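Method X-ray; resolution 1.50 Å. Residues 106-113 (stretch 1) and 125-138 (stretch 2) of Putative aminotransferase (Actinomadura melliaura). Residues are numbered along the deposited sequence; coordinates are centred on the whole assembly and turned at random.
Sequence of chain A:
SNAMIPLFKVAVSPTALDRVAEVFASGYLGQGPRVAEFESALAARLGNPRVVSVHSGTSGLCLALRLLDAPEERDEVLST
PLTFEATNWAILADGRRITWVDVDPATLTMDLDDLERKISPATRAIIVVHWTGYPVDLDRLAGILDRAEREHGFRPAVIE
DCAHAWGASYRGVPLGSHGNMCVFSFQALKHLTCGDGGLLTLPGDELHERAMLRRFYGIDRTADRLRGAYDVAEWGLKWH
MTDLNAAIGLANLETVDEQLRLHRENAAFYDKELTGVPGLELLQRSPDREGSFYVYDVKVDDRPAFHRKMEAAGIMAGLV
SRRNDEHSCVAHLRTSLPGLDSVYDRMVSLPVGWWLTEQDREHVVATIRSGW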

ATOM      1  N   ALA A 106     -14.121   6.329 -30.888  1.00 17.59           N
ATOM      2  CA  ALA A 106     -15.284   7.183 -30.647  1.00 19.91           C
ATOM      3  C   ALA A 106     -15.537   7.478 -29.171  1.00 21.41           C
ATOM      4  O   ALA A 106     -16.236   8.439 -28.844  1.00 23.41           O
ATOM      5  N   THR A 107     -14.971   6.665 -28.282  1.00 19.57           N
ATOM      6  CA  THR A 107     -15.223   6.808 -26.846  1.00 19.22           C
ATOM      7  C   THR A 107     -13.966   6.932 -25.988  1.00 16.75           C
ATOM      8  O   THR A 107     -14.040   7.378 -24.845  1.00 18.26           O
ATOM      9  N   LEU A 108     -12.830   6.512 -26.547  1.00 15.17           N
ATOM     10  CA  LEU A 108     -11.566   6.361 -25.822  1.00 13.18           C
ATOM     11  C   LEU A 108     -11.678   5.378 -24.655  1.00 14.51           C
ATOM     12  O   LEU A 108     -10.921   5.465 -23.687  1.00 16.58           O
ATOM     13  N   THR A 109     -12.614   4.441 -24.741  1.00 14.11           N
ATOM     14  CA  THR A 109     -12.633   3.338 -23.793  1.00 12.27           C
ATOM     15  C   THR A 109     -12.458   2.036 -24.562  1.00 11.28           C
ATOM     16  O   THR A 109     -12.431   2.039 -25.793  1.00 14.22           O
HETATM   17  N   MSE A 110     -12.317   0.934 -23.832  1.00 12.95           N
HETATM   18  CA  MSE A 110     -12.019  -0.366 -24.436  1.00 13.12           C
HETATM   19  C   MSE A 110     -12.923  -0.724 -25.616  1.00 12.11           C
HETATM   20  O   MSE A 110     -14.143  -0.604 -25.541  1.00 14.42           O
ATOM     21  N   ASP A 111     -12.300  -1.172 -26.705  1.00 11.85           N
ATOM     22  CA  ASP A 111     -12.997  -1.665 -27.884  1.00 13.88           C
ATOM     23  C   ASP A 111     -13.546  -3.053 -27.556  1.00 14.66           C
ATOM     24  O   ASP A 111     -12.791  -4.017 -27.461  1.00 13.14           O
ATOM     25  N   LEU A 112     -14.859  -3.159 -27.387  1.00 13.01           N
ATOM     26  CA  LEU A 112     -15.434  -4.431 -26.951  1.00 14.35           C
ATOM     27  C   LEU A 112     -15.489  -5.476 -28.068  1.00 16.81           C
ATOM     28  O   LEU A 112     -15.606  -6.663 -27.781  1.00 16.11           O
ATOM     29  N   ASP A 113     -15.419  -5.049 -29.330  1.00 14.65           N
ATOM     30  CA  ASP A 113     -15.289  -5.999 -30.436  1.00 15.73           C
ATOM     31  C   ASP A 113     -13.934  -6.693 -30.344  1.00 15.83           C
ATOM     32  O   ASP A 113     -13.822  -7.910 -30.524  1.00 15.92           O
ATOM     33  N   ALA A 125      -9.203 -12.948 -16.471  1.00 12.28           N
ATOM     34  CA  ALA A 125     -10.022 -11.816 -16.060  1.00 11.59           C
ATOM     35  C   ALA A 125      -9.903 -10.708 -17.077  1.00 10.79           C
ATOM     36  O   ALA A 125      -9.020 -10.731 -17.941  1.00 10.53           O
ATOM     37  N   ILE A 126     -10.801  -9.738 -16.956  1.00  9.13           N
ATOM     38  CA  ILE A 126     -10.803  -8.548 -17.787  1.00 10.43           C
ATOM     39  C   ILE A 126     -10.893  -7.355 -16.860  1.00  8.79           C
ATOM     40  O   ILE A 126     -11.741  -7.355 -15.987  1.00 10.15           O
ATOM     41  N   ILE A 127      -9.993  -6.386 -16.993  1.00  9.16           N
ATOM     42  CA  ILE A 127     -10.151  -5.133 -16.248  1.00  7.61           C
ATOM     43  C   ILE A 127     -10.683  -4.094 -17.215  1.00  9.56           C
ATOM     44  O   ILE A 127     -10.088  -3.859 -18.268  1.00 10.84           O
ATOM     45  N   VAL A 128     -11.833  -3.507 -16.893  1.00  9.01           N
ATOM     46  CA  VAL A 128     -12.385  -2.472 -17.764  1.00  8.44           C
ATOM     47  C   VAL A 128     -12.299  -1.144 -17.030  1.00 10.49           C
ATOM     48  O   VAL A 128     -12.584  -1.064 -15.835  1.00 11.46           O
ATOM     49  N   VAL A 129     -11.849  -0.117 -17.738  1.00  8.06           N
ATOM     50  CA  VAL A 129     -11.629   1.189 -17.131  1.00 10.28           C
ATOM     51  C   VAL A 129     -12.646   2.192 -17.648  1.00  8.48           C
ATOM     52  O   VAL A 129     -12.761   2.405 -18.861  1.00  9.33           O
ATOM     53  N   HIS A 130     -13.391   2.799 -16.727  1.00  8.16           N
ATOM     54  CA  HIS A 130     -14.336   3.858 -17.087  1.00  9.18           C
ATOM     55  C   HIS A 130     -13.535   5.149 -17.258  1.00 10.02           C
ATOM     56  O   HIS A 130     -13.566   6.056 -16.421  1.00 11.79           O
ATOM     57  N   TRP A 131     -12.804   5.199 -18.367  1.00 10.26           N
ATOM     58  CA  TRP A 131     -11.725   6.158 -18.568  1.00  9.83           C
ATOM     59  C   TRP A 131     -12.220   7.600 -18.644  1.00 10.16           C
ATOM     60  O   TRP A 131     -13.165   7.900 -19.370  1.00 11.71           O
ATOM     61  N   THR A 132     -11.566   8.470 -17.868  1.00  9.73           N
ATOM     62  CA  THR A 132     -11.911   9.892 -17.680  1.00 11.67           C
ATOM     63  C   THR A 132     -13.305  10.104 -17.087  1.00  9.93           C
ATOM     64  O   THR A 132     -13.770  11.241 -16.993  1.00 13.52           O
ATOM     65  N   GLY A 133     -13.939   9.027 -16.637  1.00 10.63           N
ATOM     66  CA  GLY A 133     -15.234   9.135 -15.975  1.00 10.60           C
ATOM     67  C   GLY A 133     -16.406   8.626 -16.787  1.00 12.15           C
ATOM     68  O   GLY A 133     -17.545   8.645 -16.315  1.00 12.14           O
ATOM     69  N   TYR A 134     -16.138   8.163 -18.008  1.00 10.97           N
ATOM     70  CA  TYR A 134     -17.216   7.729 -18.904  1.00 12.30           C
ATOM     71  C   TYR A 134     -17.420   6.222 -18.838  1.00 10.54           C
ATOM     72  O   TYR A 134     -16.498   5.456 -19.090  1.00 11.15           O
ATOM     73  N   PRO A 135     -18.636   5.777 -18.505  1.00 10.92           N
ATOM     74  CA  PRO A 135     -18.782   4.329 -18.318  1.00 10.81           C
ATOM     75  C   PRO A 135     -18.746   3.485 -19.589  1.00 12.04           C
ATOM     76  O   PRO A 135     -19.272   3.865 -20.638  1.00 11.25           O
ATOM     77  N   VAL A 136     -18.115   2.327 -19.445  1.00  9.86           N
ATOM     78  CA  VAL A 136     -18.156   1.233 -20.402  1.00 11.49           C
ATOM     79  C   VAL A 136     -19.578   0.690 -20.553  1.00 12.59           C
ATOM     80  O   VAL A 136     -20.383   0.768 -19.620  1.00 11.63           O
ATOM     81  N   ASP A 137     -19.887   0.154 -21.734  1.00 11.59           N
ATOM     82  CA  ASP A 137     -21.160  -0.509 -21.989  1.00 11.54           C
ATOM     83  C   ASP A 137     -21.224  -1.858 -21.255  1.00 10.19           C
ATOM     84  O   ASP A 137     -20.932  -2.911 -21.836  1.00 11.73           O
ATOM     85  N   LEU A 138     -21.620  -1.821 -19.986  1.00 10.79           N
ATOM     86  CA  LEU A 138     -21.531  -2.997 -19.124  1.00 12.51           C
ATOM     87  C   LEU A 138     -22.488  -4.117 -19.524  1.00 13.27           C
ATOM     88  O   LEU A 138     -22.157  -5.291 -19.343  1.00 12.74           O
TER

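What does the strand at the start of stretch 2 offer to stretch 1? Ala 125 lies out of reach, and contact begins with Ile 126, whose side chain (chi1 m, chi2 t) points toward stretch 1 and places CG2 4.2 Å from CE of Met 110. Ile 127 turns its own side chain away, yet its backbone takes part: its O lies 3.3 Å from Met 110 CE. Val 128, chi1 m, sets off sideways and still brings CG1 to 4.1 Å from SE of Met 110. One selenomethionine thus spans three consecutive strand residues. In its t, t, m rotamer the chain runs extended alongside the strand as far as SE, and the methyl CE then turns in toward the strand, to Ile 127 O.

How is the end of the strand joined to stretch 1 when no direct hydrogen bond crosses between them? Val 129 points sideways, and its side chain (chi1 t) makes no close contact with stretch 1, so its carbonyl does the work. Water 3 accepts from Met 110 N at 2.9 Å and donates to Val 129 O at 2.8 Å, satisfying both backbone groups. The methyl CG2 of Thr 109 also lies 4.1 Å from Val 129 O. His 130, chi1 m, points away from stretch 1 and serves the fold of its own loop: its ND1 accepts from Val 136 N at 3.0 Å, while NE2 is bonded elsewhere in the structure.

What do Trp 131 and the turn after it meet? The Trp 131 side chain, chi1 t and chi2 near -120°, points toward stretch 1, with CD1 3.3 Å from Leu 108 O and 4.3 Å from Leu 108 CB; the carbonyl approaches the ring obliquely. CB of Trp 131 also packs 4.0 Å from Thr 109 CG2. Its carbonyl is busy too: water 1 donates to Trp 131 O at 3.0 Å and to Thr 107 O at 2.6 Å, and Thr 132 OG1 donates to Trp 131 O at 2.6 Å. Gly 133 has backbone angles at which a CB would be jammed against the preceding carbonyl.

How does the rest of stretch 2 close the contact? Tyr 134, chi1 t, points toward the two threonines, both in the p rotamer. Thr 109 CG2 sits at the ring edge, 4.4 Å from Tyr 134 CD2, and Thr 107 CG2 is 4.2 Å from Tyr 134 CE2. The hydroxyls of these threonines pair with each other, Thr 107 OG1 to Thr 109 OG1 at 2.9 Å. Pro 135 points away, but water 2 donates to its O at 3.0 Å and lies 2.7 Å from Thr 109 OG1 in a further hydrogen bond. The CA-to-CB bond of Val 136 (chi1 t) points sideways, and its CG1 lies 4.4 Å from CD1 of Leu 112. That leucine (m, t) also sets CD1 3.8 Å from Asp 137 O and 4.1 Å from Asp 137 CB, while the Asp 137 carboxylate caps the helix that follows.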

ATOM      1  CB  ALA A 106     -16.530   6.551 -31.268  1.00 20.52           C
ATOM      2  CB  THR A 107     -16.015   5.601 -26.296  1.00 21.12           C
ATOM      3  OG1 THR A 107     -15.240   4.407 -26.455  1.00 21.09           O
ATOM      4  CG2 THR A 107     -17.346   5.444 -27.020  1.00 27.40           C
ATOM      5  CB  LEU A 108     -11.035   7.712 -25.329  1.00 16.27           C
ATOM      6  CG  LEU A 108     -10.820   8.753 -26.439  1.00 17.30           C
ATOM      7  CD1 LEU A 108     -10.086   9.992 -25.888  1.00 16.67           C
ATOM      8  CD2 LEU A 108     -10.084   8.177 -27.648  1.00 19.76           C
ATOM      9  CB  THR A 109     -13.921   3.298 -22.966  1.00 19.20           C
ATOM     10  OG1 THR A 109     -15.036   3.212 -23.850  1.00 20.07           O
ATOM     11  CG2 THR A 109     -14.054   4.566 -22.132  1.00 20.59           C
HETATM   12  CB  MSE A 110     -12.124  -1.461 -23.381  1.00 13.72           C
HETATM   13  CG  MSE A 110     -11.748  -2.832 -23.908  1.00 13.51           C
HETATM   14 SE   MSE A 110     -11.930  -4.229 -22.561  0.53 16.17          SE
HETATM   15  CE  MSE A 110     -10.293  -3.957 -21.561  1.00 11.31           C
ATOM     16  CB  ASP A 111     -12.026  -1.689 -29.079  1.00 12.93           C
ATOM     17  CG  ASP A 111     -12.638  -2.245 -30.364  1.00 20.49           C
ATOM     18  OD1 ASP A 111     -13.631  -2.996 -30.325  1.00 19.36           O
ATOM     19  OD2 ASP A 111     -12.091  -1.933 -31.441  1.00 28.67           O
ATOM     20  CB  LEU A 112     -16.831  -4.212 -26.356  1.00 14.67           C
ATOM     21  CG  LEU A 112     -16.831  -3.356 -25.082  1.00 14.50           C
ATOM     22  CD1 LEU A 112     -18.249  -3.178 -24.541  1.00 17.15           C
ATOM     23  CD2 LEU A 112     -15.936  -3.943 -24.011  1.00 16.92           C
ATOM     24  CB  ASP A 113     -15.410  -5.298 -31.790  1.00 16.81           C
ATOM     25  CG  ASP A 113     -16.797  -4.751 -32.045  1.00 24.93           C
ATOM     26  OD1 ASP A 113     -17.778  -5.481 -31.803  1.00 27.98           O
ATOM     27  OD2 ASP A 113     -16.902  -3.587 -32.476  1.00 38.37           O
ATOM     28  CB  ALA A 125      -9.606 -11.299 -14.677  1.00 12.44           C
ATOM     29  CB  ILE A 126     -11.999  -8.551 -18.758  1.00  9.36           C
ATOM     30  CG1 ILE A 126     -11.973  -9.804 -19.642  1.00 11.50           C
ATOM     31  CG2 ILE A 126     -12.015  -7.265 -19.598  1.00 12.96           C
ATOM     32  CD1 ILE A 126     -13.358 -10.182 -20.159  1.00 14.23           C
ATOM     33  CB  ILE A 127      -8.835  -4.647 -15.604  1.00  9.06           C
ATOM     34  CG1 ILE A 127      -8.294  -5.723 -14.644  1.00 11.14           C
ATOM     35  CG2 ILE A 127      -9.070  -3.340 -14.862  1.00 10.89           C
ATOM     36  CD1 ILE A 127      -7.031  -5.296 -13.874  1.00 13.93           C
ATOM     37  CB  VAL A 128     -13.834  -2.770 -18.205  1.00 10.95           C
ATOM     38  CG1 VAL A 128     -13.893  -4.084 -18.994  1.00 13.97           C
ATOM     39  CG2 VAL A 128     -14.793  -2.808 -17.031  1.00 14.39           C
ATOM     40  CB  VAL A 129     -10.202   1.709 -17.406  1.00  8.93           C
ATOM     41  CG1 VAL A 129      -9.994   3.060 -16.722  1.00 11.01           C
ATOM     42  CG2 VAL A 129      -9.174   0.715 -16.889  1.00  9.54           C
ATOM     43  CB  HIS A 130     -15.422   3.996 -16.027  1.00  9.11           C
ATOM     44  CG  HIS A 130     -16.166   2.726 -15.750  1.00 10.27           C
ATOM     45  ND1 HIS A 130     -16.985   2.117 -16.680  1.00 12.32           N
ATOM     46  CD2 HIS A 130     -16.227   1.959 -14.636  1.00  9.33           C
ATOM     47  CE1 HIS A 130     -17.520   1.031 -16.147  1.00 13.44           C
ATOM     48  NE2 HIS A 130     -17.068   0.910 -14.906  1.00 10.10           N
ATOM     49  CB  TRP A 131     -10.960   5.775 -19.835  1.00 12.46           C
ATOM     50  CG  TRP A 131      -9.774   6.635 -20.159  1.00 11.94           C
ATOM     51  CD1 TRP A 131      -9.590   7.385 -21.293  1.00 14.78           C
ATOM     52  CD2 TRP A 131      -8.614   6.830 -19.354  1.00 12.62           C
ATOM     53  NE1 TRP A 131      -8.374   8.028 -21.238  1.00 15.60           N
ATOM     54  CE2 TRP A 131      -7.758   7.705 -20.057  1.00 14.86           C
ATOM     55  CE3 TRP A 131      -8.213   6.356 -18.101  1.00 12.27           C
ATOM     56  CZ2 TRP A 131      -6.524   8.114 -19.544  1.00 17.84           C
ATOM     57  CZ3 TRP A 131      -6.984   6.760 -17.594  1.00 16.88           C
ATOM     58  CH2 TRP A 131      -6.153   7.627 -18.321  1.00 16.49           C
ATOM     59  CB  THR A 132     -11.789  10.735 -18.991  1.00 12.99           C
ATOM     60  OG1 THR A 132     -12.874  10.462 -19.886  1.00 15.78           O
ATOM     61  CG2 THR A 132     -10.460  10.479 -19.679  1.00 18.55           C
ATOM     62  CB  TYR A 134     -16.921   8.158 -20.341  1.00 12.52           C
ATOM     63  CG  TYR A 134     -18.025   7.809 -21.312  1.00 13.76           C
ATOM     64  CD1 TYR A 134     -19.278   8.399 -21.197  1.00 17.20           C
ATOM     65  CD2 TYR A 134     -17.816   6.899 -22.339  1.00 13.48           C
ATOM     66  CE1 TYR A 134     -20.299   8.100 -22.088  1.00 15.80           C
ATOM     67  CE2 TYR A 134     -18.841   6.589 -23.242  1.00 13.67           C
ATOM     68  CZ  TYR A 134     -20.072   7.185 -23.094  1.00 15.34           C
ATOM     69  OH  TYR A 134     -21.093   6.886 -23.974  1.00 17.92           O
ATOM     70  CB  PRO A 135     -20.158   4.195 -17.655  1.00 11.95           C
ATOM     71  CG  PRO A 135     -20.415   5.540 -17.039  1.00 13.95           C
ATOM     72  CD  PRO A 135     -19.813   6.515 -18.018  1.00 12.49           C
ATOM     73  CB  VAL A 136     -17.189   0.102 -19.921  1.00 14.53           C
ATOM     74  CG1 VAL A 136     -17.217  -1.110 -20.822  1.00 17.57           C
ATOM     75  CG2 VAL A 136     -15.755   0.648 -19.807  1.00 20.77           C
ATOM     76  CB  ASP A 137     -21.325  -0.692 -23.502  1.00 12.90           C
ATOM     77  CG  ASP A 137     -22.704  -1.188 -23.903  1.00 13.88           C
ATOM     78  OD1 ASP A 137     -23.502  -1.638 -23.043  1.00 14.50           O
ATOM     79  OD2 ASP A 137     -22.982  -1.145 -25.125  1.00 16.82           O
ATOM     80  CB  LEU A 138     -21.775  -2.597 -17.665  1.00 12.76           C
ATOM     81  CG  LEU A 138     -20.662  -1.720 -17.080  1.00 12.13           C
ATOM     82  CD1 LEU A 138     -21.089  -1.237 -15.699  1.00 11.58           C
ATOM     83  CD2 LEU A 138     -19.335  -2.467 -16.982  1.00 11.89           C
TER
HETATM   84  O   HOH W   1     -13.458   7.960 -22.328  1.00 30.49           O
HETATM   85  O   HOH W   2     -17.687   3.511 -23.189  1.00 18.10           O
HETATM   86  O   HOH W   3     -11.340   1.708 -21.162  1.00 12.55           O